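Local coordinates for protein putative fructosamine-3-kinase (Thermobifida fusca YX, PDB 3F7W) that is probably a fructosamine kinase-like enzyme that transfers phosphate from ATP to amine-linked ketose sugars, with a protein-kinase-like fold, at residues A189-D194 / E220-M225; L131-T136 / A213-H218. All coordinates share one frame; numbering follows the deposited sequence. Where two conformers were deposited one is given.

Contact 1. Residues A189-D194 / E220-M225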
ATOM      1  N   ALA A 189      -7.192  -6.162   9.819  1.00 28.29           N
ATOM      2  CA  ALA A 189      -6.643  -6.998   8.769  1.00 28.53           C
ATOM      3  C   ALA A 189      -5.171  -6.641   8.514  1.00 26.21           C
ATOM      4  O   ALA A 189      -4.734  -5.536   8.826  1.00 25.56           O
ATOM      5  CB  ALA A 189      -7.453  -6.800   7.496  1.00 25.56           C
ATOM      6  N   ARG A 190      -4.416  -7.587   7.958  1.00 27.19           N
ATOM      7  CA  ARG A 190      -3.088  -7.290   7.435  1.00 28.59           C
ATOM      8  C   ARG A 190      -3.261  -6.708   6.042  1.00 26.03           C
ATOM      9  O   ARG A 190      -3.450  -7.443   5.073  1.00 27.37           O
ATOM     10  CB  ARG A 190      -2.193  -8.534   7.362  1.00 30.28           C
ATOM     11  CG  ARG A 190      -1.909  -9.145   8.676  1.00 39.12           C
ATOM     12  CD  ARG A 190      -0.656  -9.992   8.673  1.00 32.57           C
ATOM     13  NE  ARG A 190      -0.647 -10.682   9.923  1.00 37.29           N
ATOM     14  CZ  ARG A 190       0.394 -11.279  10.460  1.00 39.28           C
ATOM     15  NH1 ARG A 190       1.558 -11.342   9.818  1.00 38.59           N
ATOM     16  NH2 ARG A 190       0.236 -11.865  11.634  1.00 43.56           N
ATOM     17  N   ILE A 191      -3.209  -5.396   5.947  1.00 26.25           N
ATOM     18  CA  ILE A 191      -3.445  -4.726   4.668  1.00 26.66           C
ATOM     19  C   ILE A 191      -2.178  -4.233   4.012  1.00 26.29           C
ATOM     20  O   ILE A 191      -1.191  -3.865   4.689  1.00 26.01           O
ATOM     21  CB  ILE A 191      -4.517  -3.572   4.764  1.00 25.30           C
ATOM     22  CG1 ILE A 191      -4.009  -2.316   5.487  1.00 25.51           C
ATOM     23  CG2 ILE A 191      -5.821  -4.144   5.376  1.00 23.78           C
ATOM     24  CD1 ILE A 191      -4.926  -1.037   5.261  1.00 27.99           C
ATOM     25  N   HIS A 192      -2.229  -4.205   2.683  1.00 25.10           N
ATOM     26  CA  HIS A 192      -1.149  -3.699   1.850  1.00 26.69           C
ATOM     27  C   HIS A 192      -0.907  -2.174   2.095  1.00 25.89           C
ATOM     28  O   HIS A 192       0.234  -1.728   2.223  1.00 23.89           O
ATOM     29  CB  HIS A 192      -1.470  -4.011   0.385  1.00 26.44           C
ATOM     30  CG  HIS A 192      -0.461  -3.494  -0.582  1.00 25.89           C
ATOM     31  ND1 HIS A 192      -0.454  -2.182  -1.004  1.00 25.34           N
ATOM     32  CD2 HIS A 192       0.552  -4.112  -1.238  1.00 26.51           C
ATOM     33  CE1 HIS A 192       0.540  -2.010  -1.862  1.00 29.97           C
ATOM     34  NE2 HIS A 192       1.164  -3.165  -2.021  1.00 24.48           N
ATOM     35  N   GLY A 193      -1.979  -1.396   2.116  1.00 25.53           N
ATOM     36  CA  GLY A 193      -1.939   0.024   2.459  1.00 26.43           C
ATOM     37  C   GLY A 193      -1.789   1.004   1.307  1.00 27.10           C
ATOM     38  O   GLY A 193      -1.964   2.200   1.506  1.00 27.96           O
ATOM     39  N   ASP A 194      -1.438   0.514   0.123  1.00 26.93           N
ATOM     40  CA  ASP A 194      -1.345   1.327  -1.094  1.00 27.52           C
ATOM     41  C   ASP A 194      -1.689   0.504  -2.338  1.00 24.49           C
ATOM     42  O   ASP A 194      -0.950   0.493  -3.356  1.00 25.46           O
ATOM     43  CB  ASP A 194       0.052   1.937  -1.211  1.00 29.66           C
ATOM     44  CG  ASP A 194       0.117   3.095  -2.202  1.00 36.50           C
ATOM     45  OD1 ASP A 194      -0.907   3.783  -2.442  1.00 31.59           O
ATOM     46  OD2 ASP A 194       1.222   3.315  -2.733  1.00 31.95           O
ATOM     47  N   GLU A 220     -11.392  -3.291   4.060  1.00 27.44           N
ATOM     48  CA  GLU A 220     -12.091  -2.491   3.047  1.00 26.63           C
ATOM     49  C   GLU A 220     -11.197  -1.427   2.407  1.00 24.94           C
ATOM     50  O   GLU A 220     -11.423  -1.068   1.269  1.00 25.71           O
ATOM     51  CB  GLU A 220     -13.389  -1.892   3.593  1.00 24.11           C
ATOM     52  CG  GLU A 220     -14.497  -2.976   3.838  1.00 27.07           C
ATOM     53  CD  GLU A 220     -15.773  -2.443   4.490  1.00 27.67           C
ATOM     54  OE1 GLU A 220     -16.129  -1.252   4.304  1.00 27.25           O
ATOM     55  OE2 GLU A 220     -16.437  -3.241   5.168  1.00 29.41           O
ATOM     56  N   ALA A 221     -10.162  -0.958   3.125  1.00 26.18           N
ATOM     57  CA  ALA A 221      -9.219   0.021   2.593  1.00 25.41           C
ATOM     58  C   ALA A 221      -8.590  -0.469   1.302  1.00 25.11           C
ATOM     59  O   ALA A 221      -8.564   0.246   0.304  1.00 24.73           O
ATOM     60  CB  ALA A 221      -8.113   0.369   3.636  1.00 24.53           C
ATOM     61  N   ASP A 222      -8.078  -1.692   1.311  1.00 25.81           N
ATOM     62  CA  ASP A 222      -7.358  -2.206   0.127  1.00 26.23           C
ATOM     63  C   ASP A 222      -8.303  -2.344  -1.063  1.00 25.50           C
ATOM     64  O   ASP A 222      -7.979  -1.972  -2.186  1.00 25.51           O
ATOM     65  CB  ASP A 222      -6.696  -3.569   0.429  1.00 25.11           C
ATOM     66  CG  ASP A 222      -5.308  -3.450   1.133  1.00 26.83           C
ATOM     67  OD1 ASP A 222      -4.754  -2.340   1.317  1.00 25.24           O
ATOM     68  OD2 ASP A 222      -4.771  -4.521   1.510  1.00 26.49           O
ATOM     69  N   LEU A 223      -9.491  -2.880  -0.808  0.50 24.93           N
ATOM     70  CA  LEU A 223     -10.485  -3.054  -1.866  0.50 25.84           C
ATOM     71  C   LEU A 223     -10.980  -1.709  -2.391  0.50 25.65           C
ATOM     72  O   LEU A 223     -11.278  -1.576  -3.574  0.50 25.14           O
ATOM     73  CB  LEU A 223     -11.645  -3.922  -1.377  0.50 27.71           C
ATOM     74  CG  LEU A 223     -11.463  -5.444  -1.540  0.50 31.31           C
ATOM     75  CD1 LEU A 223     -10.055  -5.866  -1.203  0.50 25.18           C
ATOM     76  CD2 LEU A 223     -12.472  -6.188  -0.691  0.50 28.28           C
ATOM     77  N   ALA A 224     -11.064  -0.714  -1.514  1.00 26.38           N
ATOM     78  CA  ALA A 224     -11.485   0.626  -1.921  1.00 25.69           C
ATOM     79  C   ALA A 224     -10.390   1.288  -2.775  1.00 24.54           C
ATOM     80  O   ALA A 224     -10.697   2.054  -3.670  1.00 25.94           O
ATOM     81  CB  ALA A 224     -11.815   1.492  -0.710  1.00 24.18           C
HETATM   82  N   MSE A 225      -9.128   0.979  -2.496  1.00 25.06           N
HETATM   83  CA  MSE A 225      -8.022   1.515  -3.290  1.00 26.50           C
HETATM   84  C   MSE A 225      -8.012   0.889  -4.675  1.00 23.96           C
HETATM   85  O   MSE A 225      -7.725   1.574  -5.662  1.00 26.24           O
HETATM   86  CB  MSE A 225      -6.667   1.314  -2.591  1.00 25.84           C
HETATM   87  CG  MSE A 225      -5.511   1.956  -3.266  1.00 24.90           C
HETATM   88 SE   MSE A 225      -5.742   3.918  -3.250  0.75 24.66          SE
HETATM   89  CE  MSE A 225      -3.853   4.532  -3.432  1.00 25.56           C
TER

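Contact 2. Residues L131-T136 / A213-H218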
ATOM      1  N   LEU A 131       6.151  10.273   2.741  1.00 26.33           N
ATOM      2  CA  LEU A 131       5.521  10.940   3.877  1.00 25.60           C
ATOM      3  C   LEU A 131       5.463  10.011   5.070  1.00 25.36           C
ATOM      4  O   LEU A 131       5.108   8.824   4.898  1.00 28.04           O
ATOM      5  CB  LEU A 131       4.078  11.391   3.571  1.00 28.07           C
ATOM      6  CG  LEU A 131       3.890  12.507   2.556  1.00 32.26           C
ATOM      7  CD1 LEU A 131       2.359  12.723   2.289  1.00 30.93           C
ATOM      8  CD2 LEU A 131       4.582  13.754   3.045  1.00 36.07           C
ATOM      9  N   PRO A 132       5.731  10.528   6.271  1.00 28.59           N
ATOM     10  CA  PRO A 132       5.459   9.726   7.468  1.00 29.68           C
ATOM     11  C   PRO A 132       3.996   9.261   7.524  1.00 30.50           C
ATOM     12  O   PRO A 132       3.070   9.984   7.078  1.00 26.94           O
ATOM     13  CB  PRO A 132       5.766  10.685   8.610  1.00 33.31           C
ATOM     14  CG  PRO A 132       6.792  11.610   8.031  1.00 35.44           C
ATOM     15  CD  PRO A 132       6.271  11.854   6.638  1.00 33.10           C
HETATM   16  N   MSE A 133       3.823   8.051   8.042  1.00 25.96           N
HETATM   17  CA  MSE A 133       2.514   7.447   8.235  1.00 26.54           C
HETATM   18  C   MSE A 133       2.526   6.847   9.658  1.00 27.50           C
HETATM   19  O   MSE A 133       3.322   5.955   9.951  1.00 25.26           O
HETATM   20  CB  MSE A 133       2.191   6.371   7.179  1.00 25.70           C
HETATM   21  CG  MSE A 133       0.784   5.747   7.391  1.00 26.68           C
HETATM   22 SE   MSE A 133       0.369   4.355   6.133  0.75 24.81          SE
HETATM   23  CE  MSE A 133       1.659   3.038   6.762  1.00 26.45           C
ATOM     24  N   ASP A 134       1.625   7.343  10.504  1.00 26.90           N
ATOM     25  CA  ASP A 134       1.623   7.044  11.952  1.00 27.82           C
ATOM     26  C   ASP A 134       1.036   5.673  12.218  1.00 29.09           C
ATOM     27  O   ASP A 134      -0.170   5.429  12.010  1.00 26.19           O
ATOM     28  CB  ASP A 134       0.834   8.115  12.717  1.00 27.73           C
ATOM     29  CG  ASP A 134       0.926   7.945  14.237  1.00 28.38           C
ATOM     30  OD1 ASP A 134       1.657   7.050  14.712  1.00 25.79           O
ATOM     31  OD2 ASP A 134       0.268   8.718  14.941  1.00 31.41           O
ATOM     32  N   ASN A 135       1.926   4.766  12.613  1.00 29.19           N
ATOM     33  CA  ASN A 135       1.597   3.382  12.848  1.00 28.57           C
ATOM     34  C   ASN A 135       1.350   3.060  14.315  1.00 29.34           C
ATOM     35  O   ASN A 135       1.183   1.889  14.659  1.00 27.35           O
ATOM     36  CB  ASN A 135       2.690   2.471  12.272  1.00 28.82           C
ATOM     37  CG  ASN A 135       2.481   2.182  10.799  1.00 31.10           C
ATOM     38  OD1 ASN A 135       1.388   2.377  10.257  1.00 28.57           O
ATOM     39  ND2 ASN A 135       3.509   1.680  10.156  1.00 24.29           N
ATOM     40  N   THR A 136       1.280   4.085  15.166  1.00 27.47           N
ATOM     41  CA  THR A 136       0.987   3.892  16.602  1.00 26.96           C
ATOM     42  C   THR A 136      -0.163   2.916  16.755  1.00 28.08           C
ATOM     43  O   THR A 136      -1.243   3.146  16.213  1.00 28.70           O
ATOM     44  CB  THR A 136       0.641   5.206  17.319  1.00 28.99           C
ATOM     45  OG1 THR A 136       1.718   6.116  17.156  1.00 26.01           O
ATOM     46  CG2 THR A 136       0.412   4.982  18.833  1.00 25.51           C
ATOM     47  N   ALA A 213       2.581  -0.280   2.004  1.00 25.14           N
ATOM     48  CA  ALA A 213       2.660   0.591   3.181  1.00 25.35           C
ATOM     49  C   ALA A 213       1.892  -0.196   4.277  1.00 26.34           C
ATOM     50  O   ALA A 213       0.818   0.184   4.755  1.00 26.13           O
ATOM     51  CB  ALA A 213       2.033   1.973   2.897  1.00 26.01           C
ATOM     52  N   ALA A 214       2.450  -1.354   4.633  1.00 26.54           N
ATOM     53  CA  ALA A 214       1.701  -2.406   5.292  1.00 24.03           C
ATOM     54  C   ALA A 214       1.413  -2.064   6.755  1.00 23.25           C
ATOM     55  O   ALA A 214       2.258  -1.517   7.469  1.00 26.22           O
ATOM     56  CB  ALA A 214       2.427  -3.781   5.180  1.00 23.82           C
ATOM     57  N   HIS A 215       0.197  -2.398   7.192  1.00 24.40           N
ATOM     58  CA  HIS A 215      -0.165  -2.229   8.586  1.00 23.66           C
ATOM     59  C   HIS A 215      -1.455  -2.944   8.892  1.00 25.70           C
ATOM     60  O   HIS A 215      -2.116  -3.466   7.975  1.00 26.11           O
ATOM     61  CB  HIS A 215      -0.286  -0.726   8.946  1.00 24.36           C
ATOM     62  CG  HIS A 215      -1.291   0.042   8.126  1.00 22.39           C
ATOM     63  ND1 HIS A 215      -1.015   0.475   6.849  1.00 26.41           N
ATOM     64  CD2 HIS A 215      -2.548   0.473   8.400  1.00 24.83           C
ATOM     65  CE1 HIS A 215      -2.042   1.156   6.375  1.00 27.21           C
ATOM     66  NE2 HIS A 215      -2.986   1.186   7.295  1.00 24.50           N
ATOM     67  N   GLY A 216      -1.795  -2.974  10.183  1.00 25.83           N
ATOM     68  CA  GLY A 216      -3.120  -3.388  10.630  1.00 26.19           C
ATOM     69  C   GLY A 216      -4.106  -2.299  10.286  1.00 25.59           C
ATOM     70  O   GLY A 216      -3.975  -1.167  10.753  1.00 26.87           O
ATOM     71  N   GLY A 217      -5.083  -2.638   9.453  1.00 26.41           N
ATOM     72  CA  GLY A 217      -6.014  -1.646   8.888  1.00 25.28           C
ATOM     73  C   GLY A 217      -7.341  -2.314   8.634  1.00 27.60           C
ATOM     74  O   GLY A 217      -7.498  -3.519   8.887  1.00 25.98           O
ATOM     75  N   HIS A 218      -8.302  -1.547   8.140  1.00 26.12           N
ATOM     76  CA  HIS A 218      -9.554  -2.118   7.726  1.00 26.18           C
ATOM     77  C   HIS A 218      -9.353  -2.739   6.362  1.00 26.37           C
ATOM     78  O   HIS A 218      -8.863  -2.091   5.447  1.00 25.56           O
ATOM     79  CB  HIS A 218     -10.645  -1.044   7.682  1.00 27.60           C
ATOM     80  CG  HIS A 218     -12.021  -1.598   7.789  1.00 26.44           C
ATOM     81  ND1 HIS A 218     -12.517  -2.542   6.909  1.00 22.47           N
ATOM     82  CD2 HIS A 218     -12.999  -1.367   8.695  1.00 28.58           C
ATOM     83  CE1 HIS A 218     -13.760  -2.838   7.253  1.00 27.78           C
ATOM     84  NE2 HIS A 218     -14.080  -2.132   8.327  1.00 27.85           N
TER
HETATM   85  O   HOH W   1       4.035   0.574   7.366  1.00 22.86           O

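Contact 1. Residues A189-D194 / E220-M225
The sequence His192-Gly193-Asp194 matches the start of the catalytic loop in kinase-like enzymes, and Asp222 of helix 219-229 binds its backbone. The two carboxylate oxygens of Asp222 take one amide each. Asp222 OD2 accepts from His192 N at 2.8 Å (158°), and Asp222 OD1 accepts from Gly193 N at 3.0 Å in a nearly straight bond (171°). Both oxygens use their syn lone pairs, a bidentate grip on successive peptides that fixes the rotation of the carboxylate. With CG of Asp222 anti to its carbonyl carbon (chi1 -83°), the group is carried off the helix toward the loop. OD2 has a further donor in His113 NE2 of helix 99-114, and the three N-H groups together would be expected to stabilise the buried negative charge.

Ile191 ends the preceding strand and closes over the same group, its CB 3.4 Å from Asp222 OD2. Ile191 CD1 packs against Ala221 CB, one residue earlier on the helix, at 3.8 Å. Gly193 adopts a positive phi at which a CB would press on the preceding carbonyl, so the turn itself calls for glycine. Beyond it, Asp194 N donates to His192 ND1 at 3.1 Å, slightly tilted from the ring plane. The other ring nitrogen, NE2, donates to Ile210 O, so that the imidazole is bonded at both nitrogens. At the far end of the contact the CE methyl of selenomethionine Met225 lies 3.2 Å from Asp194 OD1. Asp194 probably corresponds to the catalytic aspartate of related kinases, and a helix aspartate binding the backbone of the catalytic loop, as Asp222 does, is a hallmark of the C-terminal lobe in the protein-kinase-like fold.

Contact 2. Residues L131-T136 / A213-H218
Fully extended through chi1 and chi2 and then bent at chi3 (68°), the side chain of selenomethionine Met133 swings its CE methyl in beside His215, whose CG sits between its own backbone N and carbonyl carbon (chi1 58°). The meeting lies in the C-terminal lobe of the kinase-like fold, where the end of the small hairpin strand 131-133 faces the loop leading into helix 219-229. This loop probably corresponds to a shortened form of the segment that follows the metal-binding motif in protein kinases.

The two side chains cross at about a right angle. Met133 CE approaches His215 ND1 at 3.7 Å, and Met133 SE lies 4.0 Å from His215 CE1, at an oblique angle to the ring. Met133 CE also touches Ala213, 3.6 Å from Ala213 O and 4.0 Å from Ala213 CB. The imidazole is fixed from within its own segment: His215 ND1 donates to Ala213 O at 2.8 Å (151°), with the acceptor close to the ring plane. An alanine in place of His215 would probably leave Ala213 O without this donor and open a gap beside the selenomethionine, whose end would then be freer to turn.

Asn135 approaches from a second direction, its OD1 3.8 Å from His215 CB. That oxygen accepts from Arg149 NH2 of helix 141-159, while ND2 donates to Trp124 O, and these bonds orient the amide. Next to it, Asp134 OD1 accepts from both Thr136 N and Thr136 OG1, the former closing an Asx turn that shapes the chain after the strand. A water joins the two segments, accepting from Asn135 ND2 at 3.0 Å and donating to Ala214 O at 2.7 Å.

In the fold
From the N terminus, the chain passes through the five-stranded sheet and helix 99-114 before reaching 131-136, which opens contact 2. Helices 141-159, 165-176 and 178-181 follow, and 189-194 then opens contact 1. The hairpin of strands 200-203 and 206-209 comes next. The loop segment 213-218 then closes contact 2 across 76 intervening residues, and 220-225 closes contact 1 across 25. The two closures therefore cross rather than nest. Their centres lie about 11 Å apart and they join directly: His192 O with Ala213 N and Ala189 N with Gly217 O are probable hydrogen bonds. Residues 189-194 and 213-218 thus connect helix 219-229 with the small hairpin ending at 131-133.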